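Local coordinates for protein exoglucanase A (Cellulomonas fimi, PDB 7CBD) that hydrolyses beta-1,4-glucosidic linkages of cellulose with inversion of anomeric configuration, releasing cellobiose from the non-reducing ends of the chains, at residues Tyr94-Arg99 with Pro148-Asn153; Ile142-Glu147 with Asp179-Ile184; Thr156-Pro161 with Gln165-Tyr170; Val215-Ser218 with Gly222-Ser225. All coordinates share one frame; numbering follows the deposited sequence. Where two conformers were deposited one is given.

Contact 1: residues Tyr94-Arg99 with Pro148-Asn153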
loop_
_atom_site.group_PDB
_atom_site.type_symbol
_atom_site.label_atom_id
_atom_site.label_comp_id
_atom_site.label_asym_id
_atom_site.label_seq_id
_atom_site.Cartn_x
_atom_site.Cartn_y
_atom_site.Cartn_z
ATOM N N TYR A 94 -10.563 -2.480 -4.697
ATOM C CA TYR A 94 -10.593 -1.119 -4.160
ATOM C C TYR A 94 -11.739 -0.324 -4.766
ATOM O O TYR A 94 -11.512 0.618 -5.537
ATOM C CB TYR A 94 -9.257 -0.412 -4.436
ATOM C CG TYR A 94 -9.039 0.932 -3.751
ATOM C CD1 TYR A 94 -9.344 1.121 -2.410
ATOM C CD2 TYR A 94 -8.473 1.994 -4.448
ATOM C CE1 TYR A 94 -9.123 2.348 -1.783
ATOM C CE2 TYR A 94 -8.244 3.209 -3.838
ATOM C CZ TYR A 94 -8.566 3.382 -2.507
ATOM O OH TYR A 94 -8.323 4.604 -1.915
ATOM N N ASP A 95 -12.983 -0.677 -4.412
ATOM C CA ASP A 95 -14.108 0.094 -4.927
ATOM C C ASP A 95 -15.325 0.064 -4.008
ATOM O O ASP A 95 -16.456 0.170 -4.494
ATOM C CB ASP A 95 -14.493 -0.362 -6.343
ATOM C CG ASP A 95 -15.175 0.730 -7.150
ATOM O OD1 ASP A 95 -15.072 1.929 -6.793
ATOM O OD2 ASP A 95 -15.801 0.370 -8.167
ATOM N N LEU A 96 -15.125 -0.016 -2.689
ATOM C CA LEU A 96 -16.266 -0.137 -1.786
ATOM C C LEU A 96 -17.212 1.052 -1.930
ATOM O O LEU A 96 -16.779 2.181 -2.202
ATOM C CB LEU A 96 -15.818 -0.186 -0.328
ATOM C CG LEU A 96 -15.400 -1.557 0.177
ATOM C CD1 LEU A 96 -14.664 -1.416 1.485
ATOM C CD2 LEU A 96 -16.575 -2.499 0.328
ATOM N N PRO A 97 -18.509 0.839 -1.716
ATOM C CA PRO A 97 -19.415 1.984 -1.557
ATOM C C PRO A 97 -18.910 2.879 -0.434
ATOM O O PRO A 97 -18.467 2.397 0.608
ATOM C CB PRO A 97 -20.757 1.329 -1.192
ATOM C CG PRO A 97 -20.632 -0.085 -1.697
ATOM C CD PRO A 97 -19.195 -0.447 -1.503
ATOM N N GLY A 98 -18.957 4.191 -0.662
ATOM C CA GLY A 98 -18.461 5.131 0.327
ATOM C C GLY A 98 -16.968 5.044 0.562
ATOM O O GLY A 98 -16.498 5.358 1.663
ATOM N N ARG A 99 -16.207 4.640 -0.459
ATOM C CA ARG A 99 -14.770 4.430 -0.327
ATOM C C ARG A 99 -14.085 5.651 0.271
ATOM O O ARG A 99 -14.445 6.793 -0.019
ATOM C CB ARG A 99 -14.170 4.164 -1.709
ATOM C CG ARG A 99 -12.967 3.240 -1.695
ATOM C CD ARG A 99 -12.382 3.057 -3.084
ATOM N NE ARG A 99 -11.745 4.282 -3.549
ATOM C CZ ARG A 99 -11.289 4.467 -4.781
ATOM N NH1 ARG A 99 -11.383 3.499 -5.688
ATOM N NH2 ARG A 99 -10.732 5.625 -5.106
ATOM N N PRO A 148 -7.976 -1.337 0.609
ATOM C CA PRO A 148 -7.222 -0.356 1.400
ATOM C C PRO A 148 -8.117 0.771 1.906
ATOM O O PRO A 148 -9.131 1.108 1.295
ATOM C CB PRO A 148 -6.184 0.171 0.400
ATOM C CG PRO A 148 -6.033 -0.949 -0.605
ATOM C CD PRO A 148 -7.399 -1.552 -0.727
ATOM N N ASP A 149 -7.734 1.344 3.050
ATOM C CA ASP A 149 -8.420 2.513 3.604
ATOM C C ASP A 149 -9.905 2.261 3.860
ATOM O O ASP A 149 -10.746 3.119 3.583
ATOM C CB ASP A 149 -8.218 3.751 2.726
ATOM C CG ASP A 149 -8.705 5.021 3.391
ATOM O OD1 ASP A 149 -8.673 5.088 4.639
ATOM O OD2 ASP A 149 -9.154 5.936 2.666
ATOM N N SER A 150 -10.241 1.087 4.400
ATOM C CA SER A 150 -11.645 0.763 4.637
ATOM C C SER A 150 -11.938 0.520 6.114
ATOM O O SER A 150 -12.195 1.470 6.864
ATOM C CB SER A 150 -12.119 -0.402 3.751
ATOM O OG SER A 150 -11.435 -1.615 4.037
ATOM N N LEU A 151 -11.873 -0.743 6.544
ATOM C CA LEU A 151 -12.426 -1.128 7.843
ATOM C C LEU A 151 -11.906 -0.334 9.036
ATOM O O LEU A 151 -12.714 -0.025 9.931
ATOM C CB LEU A 151 -12.292 -2.638 8.069
ATOM C CG LEU A 151 -13.181 -3.494 7.169
ATOM C CD1 LEU A 151 -12.724 -4.945 7.201
ATOM C CD2 LEU A 151 -14.640 -3.399 7.582
ATOM N N PRO A 152 -10.617 0.003 9.143
ATOM C CA PRO A 152 -10.162 0.744 10.330
ATOM C C PRO A 152 -10.745 2.145 10.460
ATOM O O PRO A 152 -10.633 2.737 11.541
ATOM C CB PRO A 152 -8.641 0.781 10.164
ATOM C CG PRO A 152 -8.327 -0.406 9.286
ATOM C CD PRO A 152 -9.477 -0.454 8.323
ATOM N N ASN A 153 -11.352 2.696 9.406
ATOM C CA ASN A 153 -12.088 3.944 9.578
ATOM C C ASN A 153 -13.235 3.774 10.559
ATOM O O ASN A 153 -13.667 4.750 11.179
ATOM C CB ASN A 153 -12.656 4.411 8.241
ATOM C CG ASN A 153 -11.606 4.988 7.339
ATOM O OD1 ASN A 153 -11.097 6.080 7.588
ATOM N ND2 ASN A 153 -11.267 4.258 6.285
#
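Tyr-94 meets Pro-148 with one edge of its phenol ring. CE1 lies 3.3 Å from Pro-148 O, which sits near the ring plane, and the adjacent CD1 packs 3.7 Å from Pro-148 CD. With CG anti to the backbone N (chi1 -171°), the ring reaches Pro-148 although the first bond of the side chain does not point at it. A ring face serves Arg-99 instead: NE lies 3.5 Å above the plane of the Tyr-94 ring, offset toward the rim, and CE2 of Tyr-94 stands over the centre of the guanidinium. The same arginine donates from NH1 to Tyr-94 O (2.9 Å), approaching from above the carbonyl plane. The phenol OH bonds to Asp-100, and Trp-53 meets the ring edge-to-face. Deeper in, Leu-96 CD1 touches Ser-150 CB at 3.6 Å, while Ser-150 OG turns to Glu-147 O. Asn-153 ND2 reaches Ser-150 O (3.0 Å) and, from above the carboxylate plane, OD1 of Asp-149 (3.2 Å), the predicted proton donor. Replacing Tyr-94 with an alanine would probably leave the Arg-99 guanidinium without its flat partner, Asp-100 without the phenol, and a gap beside Pro-148. Across the two loops the chemistry is therefore apolar and edge-on, whereas the bonds of Arg-99 to Tyr-94 and of Asn-153 lie within one loop each; this is consistent with Asn-153 taking part in holding the proton donor's carboxylate.

Contact 2: residues Ile142-Glu147 with Asp179-Ile184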
loop_
_atom_site.group_PDB
_atom_site.type_symbol
_atom_site.label_atom_id
_atom_site.label_comp_id
_atom_site.label_asym_id
_atom_site.label_seq_id
_atom_site.Cartn_x
_atom_site.Cartn_y
_atom_site.Cartn_z
ATOM N N ILE A 142 -3.205 -15.629 -7.206
ATOM C CA ILE A 142 -3.590 -14.226 -7.125
ATOM C C ILE A 142 -3.584 -13.830 -5.656
ATOM O O ILE A 142 -4.284 -14.443 -4.840
ATOM C CB ILE A 142 -4.961 -13.965 -7.775
ATOM C CG1 ILE A 142 -4.946 -14.399 -9.256
ATOM C CG2 ILE A 142 -5.338 -12.497 -7.612
ATOM C CD1 ILE A 142 -5.544 -15.767 -9.515
ATOM N N ALA A 143 -2.773 -12.836 -5.310
ATOM C CA ALA A 143 -2.803 -12.246 -3.979
ATOM C C ALA A 143 -3.663 -10.998 -4.084
ATOM O O ALA A 143 -3.261 -10.014 -4.708
ATOM C CB ALA A 143 -1.401 -11.905 -3.487
ATOM N N ALA A 144 -4.857 -11.061 -3.518
ATOM C CA ALA A 144 -5.817 -9.969 -3.591
ATOM C C ALA A 144 -5.672 -9.124 -2.331
ATOM O O ALA A 144 -5.957 -9.599 -1.222
ATOM C CB ALA A 144 -7.227 -10.539 -3.706
ATOM N N THR A 145 -5.191 -7.889 -2.495
ATOM C CA THR A 145 -5.211 -6.932 -1.396
ATOM C C THR A 145 -6.631 -6.384 -1.283
ATOM O O THR A 145 -7.146 -5.788 -2.234
ATOM C CB THR A 145 -4.209 -5.806 -1.653
ATOM O OG1 THR A 145 -2.875 -6.295 -1.475
ATOM C CG2 THR A 145 -4.436 -4.649 -0.677
ATOM N N ILE A 146 -7.270 -6.600 -0.133
ATOM C CA ILE A 146 -8.705 -6.363 0.024
ATOM C C ILE A 146 -8.926 -4.984 0.646
ATOM O O ILE A 146 -8.761 -4.793 1.857
ATOM C CB ILE A 146 -9.384 -7.455 0.856
ATOM C CG1 ILE A 146 -9.076 -8.859 0.327
ATOM C CG2 ILE A 146 -10.893 -7.215 0.894
ATOM C CD1 ILE A 146 -9.526 -9.105 -1.088
ATOM N N GLU A 147 -9.330 -4.034 -0.193
ATOM C CA GLU A 147 -9.920 -2.743 0.160
ATOM C C GLU A 147 -9.069 -1.907 1.109
ATOM O O GLU A 147 -9.408 -1.733 2.289
ATOM C CB GLU A 147 -11.363 -2.914 0.639
ATOM C CG GLU A 147 -12.292 -3.467 -0.437
ATOM C CD GLU A 147 -12.636 -2.474 -1.545
ATOM O OE1 GLU A 147 -12.346 -1.262 -1.411
ATOM O OE2 GLU A 147 -13.213 -2.906 -2.568
ATOM N N ASP A 179 -16.053 -13.680 0.520
ATOM C CA ASP A 179 -16.791 -14.898 0.192
ATOM C C ASP A 179 -16.542 -15.310 -1.253
ATOM O O ASP A 179 -16.270 -16.484 -1.544
ATOM C CB ASP A 179 -18.296 -14.691 0.412
ATOM C CG ASP A 179 -18.714 -14.743 1.880
ATOM O OD1 ASP A 179 -17.951 -15.254 2.735
ATOM O OD2 ASP A 179 -19.841 -14.282 2.174
ATOM N N LYS A 180 -16.635 -14.351 -2.181
ATOM C CA LYS A 180 -16.488 -14.675 -3.597
ATOM C C LYS A 180 -15.057 -15.064 -3.935
ATOM O O LYS A 180 -14.828 -15.990 -4.718
ATOM C CB LYS A 180 -16.935 -13.493 -4.453
ATOM C CG LYS A 180 -18.431 -13.239 -4.375
ATOM C CD LYS A 180 -19.202 -14.229 -5.223
ATOM C CE LYS A 180 -18.977 -13.951 -6.706
ATOM N NZ LYS A 180 -19.946 -14.663 -7.593
ATOM N N LEU A 181 -14.079 -14.357 -3.368
ATOM C CA LEU A 181 -12.688 -14.602 -3.720
ATOM C C LEU A 181 -12.139 -15.837 -3.021
ATOM O O LEU A 181 -11.377 -16.605 -3.619
ATOM C CB LEU A 181 -11.840 -13.374 -3.398
ATOM C CG LEU A 181 -12.138 -12.155 -4.267
ATOM C CD1 LEU A 181 -11.341 -10.959 -3.806
ATOM C CD2 LEU A 181 -11.839 -12.437 -5.711
ATOM N N HIS A 182 -12.495 -16.040 -1.748
ATOM C CA HIS A 182 -11.990 -17.224 -1.064
ATOM C C HIS A 182 -12.507 -18.520 -1.688
ATOM O O HIS A 182 -11.857 -19.564 -1.567
ATOM C CB HIS A 182 -12.303 -17.182 0.428
ATOM C CG HIS A 182 -11.892 -18.427 1.139
ATOM N ND1 HIS A 182 -10.572 -18.804 1.261
ATOM C CD2 HIS A 182 -12.623 -19.418 1.696
ATOM C CE1 HIS A 182 -10.506 -19.962 1.894
ATOM N NE2 HIS A 182 -11.736 -20.355 2.169
ATOM N N ALA A 183 -13.662 -18.480 -2.353
ATOM C CA ALA A 183 -14.168 -19.664 -3.040
ATOM C C ALA A 183 -13.281 -20.102 -4.202
ATOM O O ALA A 183 -13.448 -21.220 -4.699
ATOM C CB ALA A 183 -15.602 -19.430 -3.528
ATOM N N ILE A 184 -12.351 -19.258 -4.642
ATOM C CA ILE A 184 -11.455 -19.557 -5.754
ATOM C C ILE A 184 -10.137 -20.040 -5.152
ATOM O O ILE A 184 -9.468 -19.260 -4.457
ATOM C CB ILE A 184 -11.255 -18.322 -6.642
ATOM C CG1 ILE A 184 -12.623 -17.712 -6.981
ATOM C CG2 ILE A 184 -10.449 -18.672 -7.900
ATOM C CD1 ILE A 184 -12.567 -16.415 -7.744
#
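Leu-181 places CG anti to its carbonyl carbon (chi1 -68°), and Ile-146 does the same with CG1 (chi1 -52°); the second torsion of the isoleucine (chi2 -60°) then swings CD1 out toward the helix. The two side chains consequently reach for each other tip to tip, Ile-146 CD1 lying 3.8 Å from Leu-181 CD1. That same leucine methyl also touches the strand two residues earlier, where Ala-144 CB is 4.1 Å from Leu-181 CD1. One methyl thus bridges two strand positions on the same face; the CA atoms of Ala-144 and Leu-181, the closest pair between the segments, are 8.3 Å apart. All three residues are buried and the interaction is purely apolar. Neighbours complete the layer, with Leu-132 of helix 114-132 packing on Leu-181, and Asn-189 of strand 187-192 touching both Ile-146 and Leu-181. Strand 141-146 is parallel to strand 187-192, and its backbone pairs with Tyr-188 there. Because helix 161-182 connects these two adjacent strands and covers their shared face, the unit is a beta-alpha-beta crossover, the building block of the distorted alpha/beta barrel of glycosyl hydrolase family 6 catalytic domains.

Contact 3: residues Thr156-Pro161 with Gln165-Tyr170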
loop_
_atom_site.group_PDB
_atom_site.type_symbol
_atom_site.label_atom_id
_atom_site.label_comp_id
_atom_site.label_asym_id
_atom_site.label_seq_id
_atom_site.Cartn_x
_atom_site.Cartn_y
_atom_site.Cartn_z
ATOM N N THR A 156 -11.714 4.369 14.177
ATOM C CA THR A 156 -10.945 5.577 14.419
ATOM C C THR A 156 -11.616 6.840 13.908
ATOM O O THR A 156 -11.389 7.914 14.468
ATOM C CB THR A 156 -9.573 5.477 13.742
ATOM O OG1 THR A 156 -9.750 5.275 12.333
ATOM C CG2 THR A 156 -8.750 4.336 14.338
ATOM N N ASN A 157 -12.418 6.743 12.852
ATOM C CA ASN A 157 -12.944 7.905 12.150
ATOM C C ASN A 157 -14.463 7.903 12.097
ATOM O O ASN A 157 -15.047 8.572 11.244
ATOM C CB ASN A 157 -12.352 7.972 10.745
ATOM C CG ASN A 157 -10.865 8.185 10.773
ATOM O OD1 ASN A 157 -10.349 8.874 11.662
ATOM N ND2 ASN A 157 -10.155 7.585 9.820
ATOM N N ILE A 158 -15.110 7.177 13.013
ATOM C CA ILE A 158 -16.561 7.031 12.990
ATOM C C ILE A 158 -17.271 8.309 13.407
ATOM O O ILE A 158 -18.496 8.391 13.283
ATOM C CB ILE A 158 -16.990 5.761 13.766
ATOM C CG1 ILE A 158 -18.342 5.221 13.281
ATOM C CG2 ILE A 158 -17.039 6.034 15.263
ATOM C CD1 ILE A 158 -18.315 4.713 11.862
ATOM N N SER A 159 -16.530 9.320 13.880
ATOM C CA SER A 159 -17.120 10.628 14.151
ATOM C C SER A 159 -17.473 11.371 12.872
ATOM O O SER A 159 -18.219 12.354 12.930
ATOM C CB SER A 159 -16.186 11.490 15.009
ATOM O OG SER A 159 -14.949 11.733 14.353
ATOM N N GLU A 160 -16.951 10.937 11.728
ATOM C CA GLU A 160 -17.307 11.556 10.459
ATOM C C GLU A 160 -18.587 10.919 9.932
ATOM O O GLU A 160 -18.649 9.689 9.808
ATOM C CB GLU A 160 -16.177 11.388 9.451
ATOM C CG GLU A 160 -16.572 11.593 7.986
ATOM C CD GLU A 160 -17.245 12.932 7.708
ATOM O OE1 GLU A 160 -16.862 13.954 8.318
ATOM O OE2 GLU A 160 -18.164 12.960 6.866
ATOM N N PRO A 161 -19.631 11.701 9.644
ATOM C CA PRO A 161 -20.879 11.106 9.130
ATOM C C PRO A 161 -20.693 10.202 7.921
ATOM O O PRO A 161 -21.366 9.172 7.820
ATOM C CB PRO A 161 -21.750 12.334 8.834
ATOM C CG PRO A 161 -21.275 13.357 9.831
ATOM C CD PRO A 161 -19.787 13.133 9.972
ATOM N N GLN A 165 -22.110 6.409 7.571
ATOM C CA GLN A 165 -22.893 5.970 6.421
ATOM C C GLN A 165 -22.239 4.779 5.737
ATOM O O GLN A 165 -22.928 3.861 5.276
ATOM C CB GLN A 165 -23.037 7.124 5.423
ATOM C CG GLN A 165 -23.854 8.306 5.932
ATOM C CD GLN A 165 -23.492 9.630 5.249
ATOM O OE1 GLN A 165 -22.730 9.665 4.276
ATOM N NE2 GLN A 165 -24.033 10.727 5.772
ATOM N N ALA A 166 -20.907 4.774 5.674
ATOM C CA ALA A 166 -20.192 3.734 4.944
ATOM C C ALA A 166 -20.098 2.436 5.732
ATOM O O ALA A 166 -19.970 1.367 5.128
ATOM C CB ALA A 166 -18.788 4.221 4.574
ATOM N N ALA A 167 -20.162 2.514 7.066
ATOM C CA ALA A 167 -19.912 1.362 7.934
ATOM C C ALA A 167 -20.644 0.090 7.528
ATOM O O ALA A 167 -19.978 -0.946 7.365
ATOM C CB ALA A 167 -20.146 1.730 9.408
ATOM N N PRO A 168 -21.968 0.074 7.358
ATOM C CA PRO A 168 -22.608 -1.191 6.972
ATOM C C PRO A 168 -22.152 -1.688 5.614
ATOM O O PRO A 168 -22.081 -2.902 5.395
ATOM C CB PRO A 168 -24.106 -0.859 7.001
ATOM C CG PRO A 168 -24.166 0.620 6.836
ATOM C CD PRO A 168 -22.959 1.152 7.537
ATOM N N TYR A 169 -21.797 -0.778 4.708
ATOM C CA TYR A 169 -21.361 -1.188 3.380
ATOM C C TYR A 169 -19.928 -1.693 3.371
ATOM O O TYR A 169 -19.609 -2.591 2.589
ATOM C CB TYR A 169 -21.582 -0.049 2.388
ATOM C CG TYR A 169 -23.027 0.370 2.384
ATOM C CD1 TYR A 169 -24.006 -0.489 1.908
ATOM C CD2 TYR A 169 -23.421 1.597 2.896
ATOM C CE1 TYR A 169 -25.334 -0.132 1.917
ATOM C CE2 TYR A 169 -24.745 1.963 2.910
ATOM C CZ TYR A 169 -25.697 1.095 2.420
ATOM O OH TYR A 169 -27.020 1.455 2.434
ATOM N N TYR A 170 -19.058 -1.158 4.231
ATOM C CA TYR A 170 -17.730 -1.748 4.357
ATOM C C TYR A 170 -17.834 -3.165 4.897
ATOM O O TYR A 170 -17.190 -4.084 4.383
ATOM C CB TYR A 170 -16.841 -0.916 5.281
ATOM C CG TYR A 170 -16.350 0.419 4.759
ATOM C CD1 TYR A 170 -15.458 1.165 5.514
ATOM C CD2 TYR A 170 -16.770 0.942 3.536
ATOM C CE1 TYR A 170 -14.997 2.396 5.086
ATOM C CE2 TYR A 170 -16.301 2.187 3.083
ATOM C CZ TYR A 170 -15.424 2.909 3.877
ATOM O OH TYR A 170 -14.959 4.148 3.486
#
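Gln-165 runs its extended side chain past the carbonyl of Pro-161, one helical turn earlier. CB starts 3.6 Å from Pro-161 O. CG, held anti to the carbonyl carbon of its own residue (chi1 -66°), comes closer, at 3.2 Å from the same Pro-161 O. CD follows at 3.4 Å from Pro-161 O, so the chain runs alongside that oxygen instead of leaving it. At the tip OE1 and NE2 lie 3.8 and 3.7 Å from Pro-161 O, and NE2 is also 4.1 Å from Pro-161 CB, a van der Waals approach to the ring. The backbone fixes the start of this path, since Gln-165 N donates to Pro-161 O at 2.9 Å with a nearly straight N-H...O angle of 164°. A second, looser touch lies farther along, where Ile-158 CD1 meets Ala-167 CB at 4.3 Å; Leu-154 of helix 153-156 also packs on that alanine. Three of the four touching residues are exposed, and the predicted catalytic residues are not involved. The i to i+4 bond, with Glu-160 at the N-cap position and proline as the first helical residue, is typical of the N-terminal turn of an alpha-helix, here helix 161-182 following a type I turn at 157-160.

Contact 4: residues Val215-Ser218 with Gly222-Ser225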
loop_
_atom_site.group_PDB
_atom_site.type_symbol
_atom_site.label_atom_id
_atom_site.label_comp_id
_atom_site.label_asym_id
_atom_site.label_seq_id
_atom_site.Cartn_x
_atom_site.Cartn_y
_atom_site.Cartn_z
ATOM N N VAL A 215 -15.552 -9.466 11.082
ATOM C CA VAL A 215 -15.718 -9.612 9.642
ATOM C C VAL A 215 -15.425 -11.046 9.214
ATOM O O VAL A 215 -16.199 -11.660 8.471
ATOM C CB VAL A 215 -14.858 -8.581 8.892
ATOM C CG1 VAL A 215 -14.844 -8.877 7.393
ATOM C CG2 VAL A 215 -15.382 -7.176 9.180
ATOM N N ALA A 216 -14.327 -11.619 9.715
ATOM C CA ALA A 216 -14.023 -13.017 9.410
ATOM C C ALA A 216 -15.192 -13.934 9.769
ATOM O O ALA A 216 -15.618 -14.772 8.962
ATOM C CB ALA A 216 -12.756 -13.442 10.152
ATOM N N LYS A 217 -15.726 -13.788 10.984
ATOM C CA LYS A 217 -16.793 -14.670 11.439
ATOM C C LYS A 217 -18.087 -14.481 10.652
ATOM O O LYS A 217 -18.931 -15.385 10.652
ATOM C CB LYS A 217 -17.010 -14.506 12.944
ATOM C CG LYS A 217 -15.871 -15.097 13.764
ATOM C CD LYS A 217 -16.071 -14.917 15.259
ATOM C CE LYS A 217 -15.816 -13.489 15.681
ATOM N NZ LYS A 217 -15.718 -13.386 17.161
ATOM N N SER A 218 -18.253 -13.344 9.965
ATOM C CA SER A 218 -19.427 -13.112 9.127
ATOM C C SER A 218 -19.334 -13.795 7.767
ATOM O O SER A 218 -20.354 -13.912 7.083
ATOM C CB SER A 218 -19.655 -11.612 8.912
ATOM O OG SER A 218 -18.754 -11.087 7.938
ATOM N N GLY A 222 -15.533 -18.371 7.491
ATOM C CA GLY A 222 -14.957 -17.975 8.766
ATOM C C GLY A 222 -13.530 -17.487 8.608
ATOM O O GLY A 222 -13.181 -16.793 7.646
ATOM N N PHE A 223 -12.682 -17.871 9.562
ATOM C CA PHE A 223 -11.313 -17.369 9.566
ATOM C C PHE A 223 -10.540 -17.788 8.322
ATOM O O PHE A 223 -9.634 -17.071 7.892
ATOM C CB PHE A 223 -10.604 -17.770 10.859
ATOM C CG PHE A 223 -11.090 -17.000 12.058
ATOM C CD1 PHE A 223 -10.674 -15.695 12.268
ATOM C CD2 PHE A 223 -12.002 -17.558 12.941
ATOM C CE1 PHE A 223 -11.143 -14.965 13.352
ATOM C CE2 PHE A 223 -12.475 -16.838 14.028
ATOM C CZ PHE A 223 -12.042 -15.541 14.235
ATOM N N ALA A 224 -10.905 -18.910 7.701
ATOM C CA ALA A 224 -10.213 -19.342 6.490
ATOM C C ALA A 224 -10.359 -18.360 5.331
ATOM O O ALA A 224 -9.589 -18.436 4.365
ATOM C CB ALA A 224 -10.720 -20.718 6.060
ATOM N N SER A 225 -11.334 -17.452 5.394
ATOM C CA SER A 225 -11.546 -16.502 4.303
ATOM C C SER A 225 -10.395 -15.530 4.134
ATOM O O SER A 225 -10.235 -14.967 3.045
ATOM C CB SER A 225 -12.816 -15.696 4.551
ATOM O OG SER A 225 -13.948 -16.540 4.582
#
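Phe-223 and Lys-217 lie side by side and point the same way, CG of the lysine touching the aromatic ring. Lys-217 CG approaches CE2 of Phe-223 at 3.8 Å, and CZ is almost as near. At the CD1-CE1 side of the ring, Ala-216 CB packs 3.7 Å from Phe-223 CD1 and 3.9 Å from Phe-223 CE1. Both approaches are oblique, so the ring rests on two successive helix residues, one methyl and one methylene, without stacking squarely on either. Its direction follows from CG being anti to the carbonyl carbon (chi1 -72°), which brings the ring against the helix although the first bond of the side chain does not aim there. Outside the pair, Phe-286 meets the ring edge-to-face and Pro-287 also touches it. An alanine in place of Phe-223 would probably open a gap against Ala-216 and Phe-286 and leave the Lys-217 chain freer to turn. A backbone contact adds to this: Gly-222 CA makes a CA-H...O contact with Ala-216 O at 3.3 Å, the glycine standing at positive phi (68°) where the chain turns back. Ser-218 OG donates to Val-215 O at 2.7 Å, in the carbonyl plane and on a lone pair, while Thr-219 OG1 bonds to Ala-216 O. Such side-chain bonds to helix carbonyls are consistent with a helix C-terminal region, and they lie near that end of helix 202-218. A short 3-10 turn at 223-225 then leads into strand 228-231, making this an alpha-to-beta connection of the family 6 barrel.

Contacts 1 and 2 share a polar junction: Glu-147 OE2, just past strand 141-146, is 2.9 Å from Asp-95 N, a probable hydrogen bond, although the two contact centres are about 15 Å apart. Contact 3 lies about 9 Å from contact 1 between centres and is joined to it by Tyr-170 OH, 2.7 Å from Gly-98 O; helix 161-182 carries segments of both contacts 2 and 3. Contact 4 packs on contact 2, with His-182 CG 3.7 Å from Ser-225 CA, and on contact 1 through Leu-151 and Val-215. Only contact 1 contains a predicted catalytic residue, Asp-149; its Tyr-94 side chain is about 9 Å from that of Asp-371, the predicted nucleophile.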